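Local coordinates for protein francisella virulence factor (Francisella novicida, PDB 5EVG) that is of unknown function but probably contributes to the virulence of the bacterium, at residues K7-P12 / Q43-T48; P19-S24 / L70-G75; T48-E53 / G88-L93; I82-E87 / S95-G100. All coordinates share one frame; numbering follows the deposited sequence.

Contact 1: residues K7-P12 / Q43-T48; sequences KGVYLP and QVRTST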
loop_
_atom_site.group_PDB
_atom_site.type_symbol
_atom_site.label_atom_id
_atom_site.label_comp_id
_atom_site.label_asym_id
_atom_site.label_seq_id
_atom_site.Cartn_x
_atom_site.Cartn_y
_atom_site.Cartn_z
ATOM N N LYS A 7 7.811 2.351 6.655
ATOM C CA LYS A 7 7.444 1.115 7.325
ATOM C C LYS A 7 6.332 0.425 6.544
ATOM O O LYS A 7 5.581 1.059 5.801
ATOM C CB LYS A 7 6.993 1.390 8.758
ATOM C CG LYS A 7 7.784 2.492 9.466
ATOM C CD LYS A 7 9.275 2.193 9.502
ATOM C CE LYS A 7 10.056 3.378 10.044
ATOM N NZ LYS A 7 11.523 3.185 9.891
ATOM N N GLY A 8 6.230 -0.890 6.720
ATOM C CA GLY A 8 5.252 -1.653 5.976
ATOM C C GLY A 8 5.035 -3.056 6.490
ATOM O O GLY A 8 5.988 -3.744 6.872
ATOM N N VAL A 9 3.777 -3.489 6.508
ATOM C CA VAL A 9 3.422 -4.853 6.872
ATOM C C VAL A 9 2.563 -5.429 5.759
ATOM O O VAL A 9 1.792 -4.709 5.116
ATOM C CB VAL A 9 2.681 -4.923 8.221
ATOM C CG1 VAL A 9 3.557 -4.389 9.335
ATOM C CG2 VAL A 9 1.394 -4.137 8.151
ATOM N N TYR A 10 2.718 -6.718 5.509
ATOM C CA TYR A 10 1.831 -7.446 4.616
ATOM C C TYR A 10 1.093 -8.471 5.458
ATOM O O TYR A 10 1.725 -9.210 6.220
ATOM C CB TYR A 10 2.607 -8.116 3.480
ATOM C CG TYR A 10 1.724 -8.785 2.448
ATOM C CD1 TYR A 10 1.304 -10.095 2.616
ATOM C CD2 TYR A 10 1.316 -8.106 1.303
ATOM C CE1 TYR A 10 0.495 -10.715 1.680
ATOM C CE2 TYR A 10 0.507 -8.723 0.356
ATOM C CZ TYR A 10 0.105 -10.027 0.548
ATOM O OH TYR A 10 -0.697 -10.652 -0.387
ATOM N N LEU A 11 -0.237 -8.487 5.350
ATOM C CA LEU A 11 -1.084 -9.360 6.159
ATOM C C LEU A 11 -1.744 -10.392 5.254
ATOM O O LEU A 11 -2.781 -10.095 4.635
ATOM C CB LEU A 11 -2.153 -8.545 6.896
ATOM C CG LEU A 11 -1.752 -7.423 7.851
ATOM C CD1 LEU A 11 -2.980 -6.664 8.302
ATOM C CD2 LEU A 11 -1.005 -7.966 9.044
ATOM N N PRO A 12 -1.209 -11.612 5.142
ATOM C CA PRO A 12 -1.790 -12.582 4.207
ATOM C C PRO A 12 -3.173 -13.009 4.669
ATOM O O PRO A 12 -3.429 -13.154 5.866
ATOM C CB PRO A 12 -0.803 -13.759 4.238
ATOM C CG PRO A 12 0.398 -13.263 5.005
ATOM C CD PRO A 12 -0.122 -12.211 5.931
ATOM N N GLN A 43 -3.774 -7.910 2.801
ATOM C CA GLN A 43 -3.764 -6.468 2.976
ATOM C C GLN A 43 -2.332 -5.987 3.139
ATOM O O GLN A 43 -1.432 -6.735 3.540
ATOM C CB GLN A 43 -4.601 -6.038 4.189
ATOM C CG GLN A 43 -6.068 -6.351 4.061
ATOM C CD GLN A 43 -6.889 -5.738 5.174
ATOM O OE1 GLN A 43 -6.377 -4.953 5.974
ATOM N NE2 GLN A 43 -8.168 -6.102 5.238
ATOM N N VAL A 44 -2.128 -4.721 2.811
ATOM C CA VAL A 44 -0.815 -4.114 2.950
ATOM C C VAL A 44 -0.998 -2.708 3.506
ATOM O O VAL A 44 -1.892 -1.970 3.077
ATOM C CB VAL A 44 -0.044 -4.125 1.614
ATOM C CG1 VAL A 44 -0.769 -3.334 0.546
ATOM C CG2 VAL A 44 1.369 -3.606 1.809
ATOM N N ARG A 45 -0.193 -2.367 4.507
ATOM C CA ARG A 45 -0.241 -1.065 5.151
ATOM C C ARG A 45 1.180 -0.526 5.181
ATOM O O ARG A 45 2.096 -1.238 5.604
ATOM C CB ARG A 45 -0.804 -1.160 6.572
ATOM C CG ARG A 45 -2.131 -1.923 6.671
ATOM C CD ARG A 45 -3.020 -1.345 7.756
ATOM N NE ARG A 45 -4.407 -1.780 7.601
ATOM C CZ ARG A 45 -5.464 -1.048 7.940
ATOM N NH1 ARG A 45 -5.293 0.168 8.444
ATOM N NH2 ARG A 45 -6.692 -1.524 7.764
ATOM N N THR A 46 1.369 0.706 4.708
ATOM C CA THR A 46 2.678 1.357 4.741
ATOM C C THR A 46 2.524 2.790 5.234
ATOM O O THR A 46 1.430 3.363 5.188
ATOM C CB THR A 46 3.368 1.339 3.366
ATOM O OG1 THR A 46 2.632 2.145 2.436
ATOM C CG2 THR A 46 3.464 -0.096 2.842
ATOM N N SER A 47 3.629 3.362 5.727
ATOM C CA SER A 47 3.569 4.657 6.385
ATOM C C SER A 47 4.927 5.349 6.315
ATOM O O SER A 47 5.969 4.694 6.395
ATOM C CB SER A 47 3.145 4.494 7.850
ATOM O OG SER A 47 3.087 5.737 8.510
ATOM N N THR A 48 4.896 6.686 6.196
ATOM C CA THR A 48 6.080 7.546 6.247
ATOM C C THR A 48 5.717 8.852 6.946
ATOM O O THR A 48 4.656 9.431 6.677
ATOM C CB THR A 48 6.627 7.863 4.841
ATOM O OG1 THR A 48 6.740 6.655 4.087
ATOM C CG2 THR A 48 8.020 8.513 4.926
#

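Contact 2: residues P19-S24 / L70-G75; sequences PPTDPS and LAAQHG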
loop_
_atom_site.group_PDB
_atom_site.type_symbol
_atom_site.label_atom_id
_atom_site.label_comp_id
_atom_site.label_asym_id
_atom_site.label_seq_id
_atom_site.Cartn_x
_atom_site.Cartn_y
_atom_site.Cartn_z
ATOM N N PRO A 19 4.163 -17.941 -5.613
ATOM C CA PRO A 19 5.530 -17.621 -6.054
ATOM C C PRO A 19 5.710 -16.121 -6.191
ATOM O O PRO A 19 4.828 -15.429 -6.721
ATOM C CB PRO A 19 5.653 -18.323 -7.416
ATOM C CG PRO A 19 4.278 -18.717 -7.809
ATOM C CD PRO A 19 3.414 -18.741 -6.598
ATOM N N PRO A 20 6.834 -15.582 -5.721
ATOM C CA PRO A 20 7.038 -14.129 -5.787
ATOM C C PRO A 20 7.032 -13.630 -7.220
ATOM O O PRO A 20 7.392 -14.348 -8.153
ATOM C CB PRO A 20 8.416 -13.931 -5.142
ATOM C CG PRO A 20 8.620 -15.138 -4.295
ATOM C CD PRO A 20 7.914 -16.266 -4.994
ATOM N N THR A 21 6.621 -12.381 -7.388
ATOM C CA THR A 21 6.685 -11.700 -8.669
ATOM C C THR A 21 7.563 -10.456 -8.529
ATOM O O THR A 21 8.045 -10.128 -7.445
ATOM C CB THR A 21 5.285 -11.347 -9.171
ATOM O OG1 THR A 21 5.385 -10.810 -10.494
ATOM C CG2 THR A 21 4.640 -10.320 -8.255
ATOM N N ASP A 22 7.805 -9.753 -9.692
ATOM C CA ASP A 22 8.632 -8.551 -9.689
ATOM C C ASP A 22 7.754 -7.315 -9.499
ATOM O O ASP A 22 6.634 -7.264 -10.028
ATOM C CB ASP A 22 9.420 -8.442 -10.997
ATOM C CG ASP A 22 10.383 -7.258 -11.017
ATOM O OD1 ASP A 22 11.492 -7.361 -10.436
ATOM O OD2 ASP A 22 10.039 -6.227 -11.635
ATOM N N PRO A 23 8.224 -6.317 -8.734
ATOM C CA PRO A 23 7.422 -5.094 -8.565
ATOM C C PRO A 23 6.884 -4.534 -9.873
ATOM O O PRO A 23 5.729 -4.090 -9.901
ATOM C CB PRO A 23 8.404 -4.130 -7.883
ATOM C CG PRO A 23 9.290 -5.036 -7.078
ATOM C CD PRO A 23 9.470 -6.270 -7.942
ATOM N N SER A 24 7.664 -4.582 -10.969
ATOM C CA SER A 24 7.170 -4.046 -12.237
ATOM C C SER A 24 5.915 -4.765 -12.750
ATOM O O SER A 24 5.225 -4.230 -13.631
ATOM C CB SER A 24 8.259 -4.098 -13.305
ATOM O OG SER A 24 8.629 -5.432 -13.608
ATOM N N LEU A 70 6.154 -5.267 -1.138
ATOM C CA LEU A 70 5.613 -6.314 -0.275
ATOM C C LEU A 70 4.618 -7.190 -1.024
ATOM O O LEU A 70 4.600 -8.418 -0.844
ATOM C CB LEU A 70 4.931 -5.687 0.947
ATOM C CG LEU A 70 5.852 -4.976 1.927
ATOM C CD1 LEU A 70 5.060 -4.310 3.042
ATOM C CD2 LEU A 70 6.858 -5.979 2.476
ATOM N N ALA A 71 3.757 -6.580 -1.841
ATOM C CA ALA A 71 2.789 -7.382 -2.588
ATOM C C ALA A 71 3.498 -8.309 -3.569
ATOM O O ALA A 71 3.171 -9.502 -3.660
ATOM C CB ALA A 71 1.804 -6.471 -3.316
ATOM N N ALA A 72 4.497 -7.788 -4.287
ATOM C CA ALA A 72 5.256 -8.625 -5.214
ATOM C C ALA A 72 5.960 -9.770 -4.490
ATOM O O ALA A 72 6.065 -10.881 -5.025
ATOM C CB ALA A 72 6.268 -7.775 -5.992
ATOM N N GLN A 73 6.448 -9.525 -3.269
ATOM C CA GLN A 73 7.102 -10.593 -2.517
ATOM C C GLN A 73 6.137 -11.720 -2.180
ATOM O O GLN A 73 6.551 -12.883 -2.091
ATOM C CB GLN A 73 7.730 -10.032 -1.241
ATOM C CG GLN A 73 9.022 -9.265 -1.481
ATOM C CD GLN A 73 9.495 -8.484 -0.256
ATOM O OE1 GLN A 73 8.914 -8.580 0.832
ATOM N NE2 GLN A 73 10.555 -7.701 -0.435
ATOM N N HIS A 74 4.853 -11.407 -2.002
ATOM C CA HIS A 74 3.841 -12.416 -1.708
ATOM C C HIS A 74 3.115 -12.918 -2.952
ATOM O O HIS A 74 2.137 -13.667 -2.828
ATOM C CB HIS A 74 2.844 -11.870 -0.686
ATOM C CG HIS A 74 3.418 -11.765 0.686
ATOM N ND1 HIS A 74 4.164 -10.680 1.098
ATOM C CD2 HIS A 74 3.403 -12.629 1.726
ATOM C CE1 HIS A 74 4.568 -10.874 2.341
ATOM N NE2 HIS A 74 4.119 -12.049 2.745
ATOM N N GLY A 75 3.573 -12.535 -4.140
ATOM C CA GLY A 75 3.087 -13.123 -5.366
ATOM C C GLY A 75 1.920 -12.413 -6.006
ATOM O O GLY A 75 1.429 -12.880 -7.041
HETATM O O HOH W 1 2.372 -15.376 -7.957
#

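Contact 3: residues T48-E53 / G88-L93; sequences THVSNE and GQINEL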
loop_
_atom_site.group_PDB
_atom_site.type_symbol
_atom_site.label_atom_id
_atom_site.label_comp_id
_atom_site.label_asym_id
_atom_site.label_seq_id
_atom_site.Cartn_x
_atom_site.Cartn_y
_atom_site.Cartn_z
ATOM N N THR A 48 4.896 6.686 6.196
ATOM C CA THR A 48 6.080 7.546 6.247
ATOM C C THR A 48 5.717 8.852 6.946
ATOM O O THR A 48 4.656 9.431 6.677
ATOM C CB THR A 48 6.627 7.863 4.841
ATOM O OG1 THR A 48 6.740 6.655 4.087
ATOM C CG2 THR A 48 8.020 8.513 4.926
ATOM N N HIS A 49 6.593 9.303 7.841
ATOM C CA HIS A 49 6.380 10.578 8.511
ATOM C C HIS A 49 6.415 11.724 7.504
ATOM O O HIS A 49 7.126 11.678 6.499
ATOM C CB HIS A 49 7.437 10.802 9.591
ATOM C CG HIS A 49 7.382 12.166 10.199
ATOM N ND1 HIS A 49 6.471 12.507 11.174
ATOM C CD2 HIS A 49 8.092 13.289 9.937
ATOM C CE1 HIS A 49 6.639 13.775 11.507
ATOM N NE2 HIS A 49 7.612 14.273 10.768
ATOM N N VAL A 50 5.649 12.774 7.792
ATOM C CA VAL A 50 5.553 13.938 6.921
ATOM C C VAL A 50 5.696 15.202 7.764
ATOM O O VAL A 50 5.104 15.311 8.845
ATOM C CB VAL A 50 4.231 13.935 6.120
ATOM C CG1 VAL A 50 3.017 13.849 7.036
ATOM C CG2 VAL A 50 4.151 15.145 5.213
ATOM N N SER A 51 6.504 16.147 7.284
ATOM C CA SER A 51 6.644 17.436 7.951
ATOM C C SER A 51 6.260 18.616 7.070
ATOM O O SER A 51 6.312 19.758 7.542
ATOM C CB SER A 51 8.078 17.621 8.478
ATOM O OG SER A 51 8.998 16.739 7.860
ATOM N N ASN A 52 5.853 18.380 5.822
ATOM C CA ASN A 52 5.492 19.459 4.913
ATOM C C ASN A 52 4.421 18.966 3.953
ATOM O O ASN A 52 4.521 17.858 3.420
ATOM C CB ASN A 52 6.713 19.970 4.131
ATOM C CG ASN A 52 6.469 21.318 3.466
ATOM O OD1 ASN A 52 5.334 21.661 3.134
ATOM N ND2 ASN A 52 7.542 22.093 3.271
ATOM N N GLU A 53 3.402 19.802 3.733
ATOM C CA GLU A 53 2.301 19.423 2.849
ATOM C C GLU A 53 2.763 19.245 1.410
ATOM O O GLU A 53 2.181 18.449 0.663
ATOM C CB GLU A 53 1.193 20.475 2.905
ATOM C CG GLU A 53 0.432 20.542 4.221
ATOM C CD GLU A 53 -0.728 21.526 4.159
ATOM O OE1 GLU A 53 -1.176 21.850 3.035
ATOM O OE2 GLU A 53 -1.190 21.980 5.227
ATOM N N GLY A 88 -5.227 18.428 9.379
ATOM C CA GLY A 88 -4.968 19.597 10.194
ATOM C C GLY A 88 -3.511 20.001 10.229
ATOM O O GLY A 88 -2.790 19.828 9.241
ATOM N N GLN A 89 -3.065 20.545 11.360
ATOM C CA GLN A 89 -1.686 20.996 11.474
ATOM C C GLN A 89 -0.745 19.796 11.522
ATOM O O GLN A 89 -0.975 18.834 12.263
ATOM C CB GLN A 89 -1.509 21.881 12.713
ATOM C CG GLN A 89 -1.641 21.161 14.051
ATOM C CD GLN A 89 -1.227 22.023 15.228
ATOM O OE1 GLN A 89 -1.777 23.105 15.444
ATOM N NE2 GLN A 89 -0.245 21.550 15.994
ATOM N N ILE A 90 0.310 19.852 10.716
ATOM C CA ILE A 90 1.301 18.783 10.655
ATOM C C ILE A 90 2.257 18.927 11.834
ATOM O O ILE A 90 2.739 20.027 12.125
ATOM C CB ILE A 90 2.055 18.828 9.318
ATOM C CG1 ILE A 90 1.096 18.538 8.157
ATOM C CG2 ILE A 90 3.203 17.840 9.313
ATOM C CD1 ILE A 90 1.781 18.452 6.815
ATOM N N ASN A 91 2.526 17.820 12.525
ATOM C CA ASN A 91 3.449 17.842 13.654
ATOM C C ASN A 91 4.349 16.612 13.579
ATOM O O ASN A 91 4.381 15.890 12.574
ATOM C CB ASN A 91 2.687 17.939 14.985
ATOM C CG ASN A 91 1.754 16.762 15.230
ATOM O OD1 ASN A 91 1.929 15.673 14.680
ATOM N ND2 ASN A 91 0.759 16.978 16.085
ATOM N N GLU A 92 5.075 16.365 14.669
ATOM C CA GLU A 92 6.073 15.304 14.726
ATOM C C GLU A 92 5.468 13.903 14.775
ATOM O O GLU A 92 6.222 12.922 14.765
ATOM C CB GLU A 92 6.998 15.535 15.927
ATOM C CG GLU A 92 6.329 15.356 17.288
ATOM C CD GLU A 92 5.535 16.571 17.767
ATOM O OE1 GLU A 92 5.200 17.457 16.951
ATOM O OE2 GLU A 92 5.225 16.622 18.969
ATOM N N LEU A 93 4.142 13.775 14.808
ATOM C CA LEU A 93 3.485 12.481 14.712
ATOM C C LEU A 93 2.716 12.317 13.409
ATOM O O LEU A 93 2.067 11.284 13.208
ATOM C CB LEU A 93 2.552 12.276 15.905
ATOM C CG LEU A 93 3.192 12.523 17.270
ATOM C CD1 LEU A 93 2.151 12.890 18.298
ATOM C CD2 LEU A 93 3.973 11.300 17.704
#

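Contact 4: residues I82-E87 / S95-G100; sequences ICLYPE and SVQLRG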
loop_
_atom_site.group_PDB
_atom_site.type_symbol
_atom_site.label_atom_id
_atom_site.label_comp_id
_atom_site.label_asym_id
_atom_site.label_seq_id
_atom_site.Cartn_x
_atom_site.Cartn_y
_atom_site.Cartn_z
ATOM N N ILE A 82 -5.326 3.177 -1.163
ATOM C CA ILE A 82 -5.647 4.575 -0.908
ATOM C C ILE A 82 -4.594 5.120 0.046
ATOM O O ILE A 82 -4.135 4.400 0.936
ATOM C CB ILE A 82 -7.071 4.696 -0.322
ATOM C CG1 ILE A 82 -7.447 6.158 -0.102
ATOM C CG2 ILE A 82 -7.160 3.939 0.997
ATOM C CD1 ILE A 82 -8.926 6.300 0.185
ATOM N N CYS A 83 -4.168 6.372 -0.175
ATOM C CA CYS A 83 -3.278 7.067 0.751
ATOM C C CYS A 83 -4.102 7.900 1.720
ATOM O O CYS A 83 -5.104 8.509 1.335
ATOM C CB CYS A 83 -2.293 7.971 0.011
ATOM S SG CYS A 83 -0.883 7.015 -0.601
ATOM N N LEU A 84 -3.673 7.919 2.975
ATOM C CA LEU A 84 -4.353 8.672 4.017
ATOM C C LEU A 84 -3.443 9.804 4.457
ATOM O O LEU A 84 -2.251 9.592 4.727
ATOM C CB LEU A 84 -4.733 7.771 5.191
ATOM C CG LEU A 84 -5.554 6.535 4.852
ATOM C CD1 LEU A 84 -5.705 5.641 6.060
ATOM C CD2 LEU A 84 -6.905 7.004 4.395
ATOM N N TYR A 85 -3.983 10.994 4.488
ATOM C CA TYR A 85 -3.144 12.149 4.740
ATOM C C TYR A 85 -3.482 12.785 6.087
ATOM O O TYR A 85 -4.629 12.722 6.539
ATOM C CB TYR A 85 -3.319 13.169 3.608
ATOM C CG TYR A 85 -2.897 12.614 2.280
ATOM C CD1 TYR A 85 -1.573 12.665 1.865
ATOM C CD2 TYR A 85 -3.821 11.985 1.445
ATOM C CE1 TYR A 85 -1.181 12.127 0.640
ATOM C CE2 TYR A 85 -3.438 11.450 0.233
ATOM C CZ TYR A 85 -2.126 11.522 -0.170
ATOM O OH TYR A 85 -1.773 10.975 -1.383
ATOM N N PRO A 86 -2.505 13.389 6.770
ATOM C CA PRO A 86 -2.807 13.994 8.072
ATOM C C PRO A 86 -3.877 15.065 7.937
ATOM O O PRO A 86 -3.921 15.807 6.952
ATOM C CB PRO A 86 -1.460 14.577 8.522
ATOM C CG PRO A 86 -0.649 14.697 7.279
ATOM C CD PRO A 86 -1.094 13.568 6.395
ATOM N N GLU A 87 -4.767 15.107 8.929
ATOM C CA GLU A 87 -5.835 16.098 9.022
ATOM C C GLU A 87 -5.389 17.232 9.942
ATOM O O GLU A 87 -5.209 17.028 11.149
ATOM C CB GLU A 87 -7.111 15.448 9.549
ATOM C CG GLU A 87 -7.554 14.229 8.747
ATOM C CD GLU A 87 -8.991 14.346 8.287
ATOM O OE1 GLU A 87 -9.354 13.716 7.271
ATOM O OE2 GLU A 87 -9.759 15.083 8.947
ATOM N N SER A 95 1.845 11.521 9.599
ATOM C CA SER A 95 2.353 10.580 8.620
ATOM C C SER A 95 1.369 10.525 7.467
ATOM O O SER A 95 0.166 10.745 7.647
ATOM C CB SER A 95 2.566 9.195 9.241
ATOM O OG SER A 95 1.323 8.562 9.500
ATOM N N VAL A 96 1.898 10.276 6.272
ATOM C CA VAL A 96 1.084 9.836 5.146
ATOM C C VAL A 96 1.035 8.317 5.211
ATOM O O VAL A 96 2.082 7.654 5.234
ATOM C CB VAL A 96 1.651 10.312 3.799
ATOM C CG1 VAL A 96 0.753 9.810 2.658
ATOM C CG2 VAL A 96 1.776 11.835 3.770
ATOM N N GLN A 97 -0.173 7.767 5.267
ATOM C CA GLN A 97 -0.369 6.335 5.395
ATOM C C GLN A 97 -0.949 5.768 4.106
ATOM O O GLN A 97 -1.514 6.485 3.285
ATOM C CB GLN A 97 -1.303 6.013 6.564
ATOM C CG GLN A 97 -0.751 6.377 7.933
ATOM C CD GLN A 97 -1.720 5.984 9.032
ATOM O OE1 GLN A 97 -1.459 5.060 9.801
ATOM N NE2 GLN A 97 -2.850 6.680 9.105
ATOM N N LEU A 98 -0.781 4.473 3.925
ATOM C CA LEU A 98 -1.357 3.798 2.774
ATOM C C LEU A 98 -2.050 2.543 3.265
ATOM O O LEU A 98 -1.489 1.794 4.072
ATOM C CB LEU A 98 -0.277 3.453 1.717
ATOM C CG LEU A 98 -0.769 2.668 0.492
ATOM C CD1 LEU A 98 0.143 2.973 -0.681
ATOM C CD2 LEU A 98 -0.788 1.168 0.745
ATOM N N ARG A 99 -3.260 2.293 2.752
ATOM C CA ARG A 99 -4.004 1.066 3.016
ATOM C C ARG A 99 -4.342 0.425 1.678
ATOM O O ARG A 99 -4.954 1.072 0.819
ATOM C CB ARG A 99 -5.280 1.348 3.817
ATOM C CG ARG A 99 -6.157 0.123 4.047
ATOM C CD ARG A 99 -7.238 0.364 5.121
ATOM N NE ARG A 99 -8.219 1.375 4.733
ATOM C CZ ARG A 99 -9.320 1.123 4.034
ATOM N NH1 ARG A 99 -9.595 -0.111 3.639
ATOM N NH2 ARG A 99 -10.152 2.109 3.733
ATOM N N GLY A 100 -3.942 -0.838 1.500
ATOM C CA GLY A 100 -4.086 -1.503 0.222
ATOM C C GLY A 100 -4.499 -2.949 0.395
ATOM O O GLY A 100 -4.398 -3.522 1.484
#

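Contact 1: residues K7-P12 / Q43-T48
Q43 pairs with L11 at one end of an antiparallel strand pair, through two backbone hydrogen bonds. The bond from L11 N to Q43 O is 2.8 Å long and almost straight (178°). Q43 O also lies over one face of the Y10 ring, offset toward its rim and 3.8 Å above the plane. V44 is next, opposite Y10 in a non-hydrogen-bonded pair. Its CB meets CD2 of Y10 at 4.2 Å, and its CG2 comes within 3.5 Å of V9 O. R45 makes the second hydrogen-bonded pair, with V9. The V9 and R45 side chains cross at a slant, CG2 of V9 lying 4.0 Å from CB of R45. The guanidinium of R45 carries OE1 of Q43 at its edge, in plane. T46 faces G8, and its CG2 lies 3.9 Å from G8 CA. Chi1 of 66° sets OG1 between the backbone N and the carbonyl carbon, where it bonds to N63 O in helix 56-73. S47 closes the ladder with K7, K7 N to S47 O being 3.0 Å. Strand 7-12 is an outermost strand of the sheet within this chain. Six backbone bonds hold it, and the exposed V9, L11 and R45 add little apolar contact. The pairing therefore rests mainly on the main chain.

Contact 2: residues P19-S24 / L70-G75
A72 O takes two backbone donors from opposite faces of its carbonyl plane: T21 N from the loop, at 2.9 Å, and G75 N from the turn that follows the helix. The second bond belongs to a Schellman motif that ends helix 56-73, with G75 as the C-prime residue at positive phi. The loop 19-24 thus lies across the C-terminal end of the helix and bonds to a carbonyl there. T21 packs on A72 through two groups. Its CG2 sits 3.5 Å from A72 CA, and its carbonyl O lies 3.3 Å from A72 CB. With OG1 anti to the T21 backbone N (chi1 -174°), the hydroxyl bonds to Q25, and the methyl is left to pack on the helix. The loop runs on over A72 CB, which P23 CD meets at 4.0 Å. Before T21, P20 CB lies 3.7 Å from Q73 O. D22 folds the loop back with an Asx turn: OD2 accepts from both N and OG of S24. On the helix side L70 O is likewise gripped twice, by H74 N and H74 ND1, which fixes the H74 ring against the helix end. That ring also stacks on Y10. A water donates to P19 O at 2.7 Å and to G75 O at 2.8 Å, bridging the two segments.

Contact 3: residues T48-E53 / G88-L93
The loop of the beta hairpin formed by strands 78-84 and 95-103 presses I90 against V50, S51 and E53. These three belong to the connection from strand 42-49 to helix 56-73. The touching parts of the two segments run in nearly opposite directions, and no hydrogen bond joins them. I90 has the largest share of the contact, and its two branches split the work. Chi1 of -65° puts CG1 beside the I90 backbone N and leaves CG2 anti to it. CG2 reaches V50 O at 3.2 Å and S51 CA at 3.7 Å. CD1 extends along the other branch to CG of E53 at 3.6 Å, and the two side chains meet at a slant. V50 CG2 is a looser neighbour of I90 CD1, 4.4 Å away. The contact buries V50 O, which finds no hydrogen-bond partner in the model. F56 of helix 56-73 packs on both V50 and I90, so the loop and the connection share a helical neighbour. At the other end, the H49 ring lies beside the turn. In the conformer described, one of two, its CE1 is 3.3 Å from N91 O, which sits at the ring edge; this detail is less certain. The turn itself is an Asx turn. N91 OD1 accepts from L93 N at 2.9 Å, the donor standing 41° out of the side-chain carbonyl plane.

Contact 4: residues I82-E87 / S95-G100
The Y85 ring meets V96 obliquely, with CE1 3.6 Å from V96 CG1 and CD1 3.9 Å from V96 CG2. The two side chains are skewed to one another, and the ring also meets F56, their planes about 35° apart. The R99 guanidinium has I82 CG2 over one face, but R99 was modelled in two conformers, so this placement is tentative. The P86 ring turns its CD onto S95 O at 3.3 Å. A short antiparallel ladder joins the strands. I82 and R99 form one hydrogen-bonded pair, and R99 N reaches I82 O at 2.9 Å. L84 and Q97 form the next, with Q97 N to L84 O at 2.8 Å; their CB atoms lie 4.1 Å apart on the face that also holds I82 and R99. C83 and L98 stand between them on the opposite face, SG touching CD1 at 4.2 Å. C83 SG has chi1 -82°, beside its backbone N, and forms a disulfide with C60. This links the hairpin covalently to helix 56-73, on the face where L98 and V96 touch N63 and Y85 packs on Q57. Strand 95-103 is the central strand of the five, with strand 78-84 on one side. On the other, strand 42-49 bonds to it through V96 with T48, L98 with T46 and G100 with V44.

In the fold
From the N terminus, strand 7-12 opens contact 1, which closes when the chain returns as strand 42-49. The loop at 19-24 opens contact 2 before that closure, so the two cross; contact 2 ends at the C-terminal end of helix 56-73. Contacts 1 and 2 also touch in space. Contact 3 opens at T48, shared with contact 1, crosses contact 2, and closes in the hairpin loop. Contact 4 opens at 82-87, inside contact 3, and closes beyond it, so these two cross as well. Contacts 1 and 4 follow in series and join one sheet through strands 42-49 and 95-103. Contacts 2 and 3 lie on opposite sides of the chain centre, about 30 Å apart between centres.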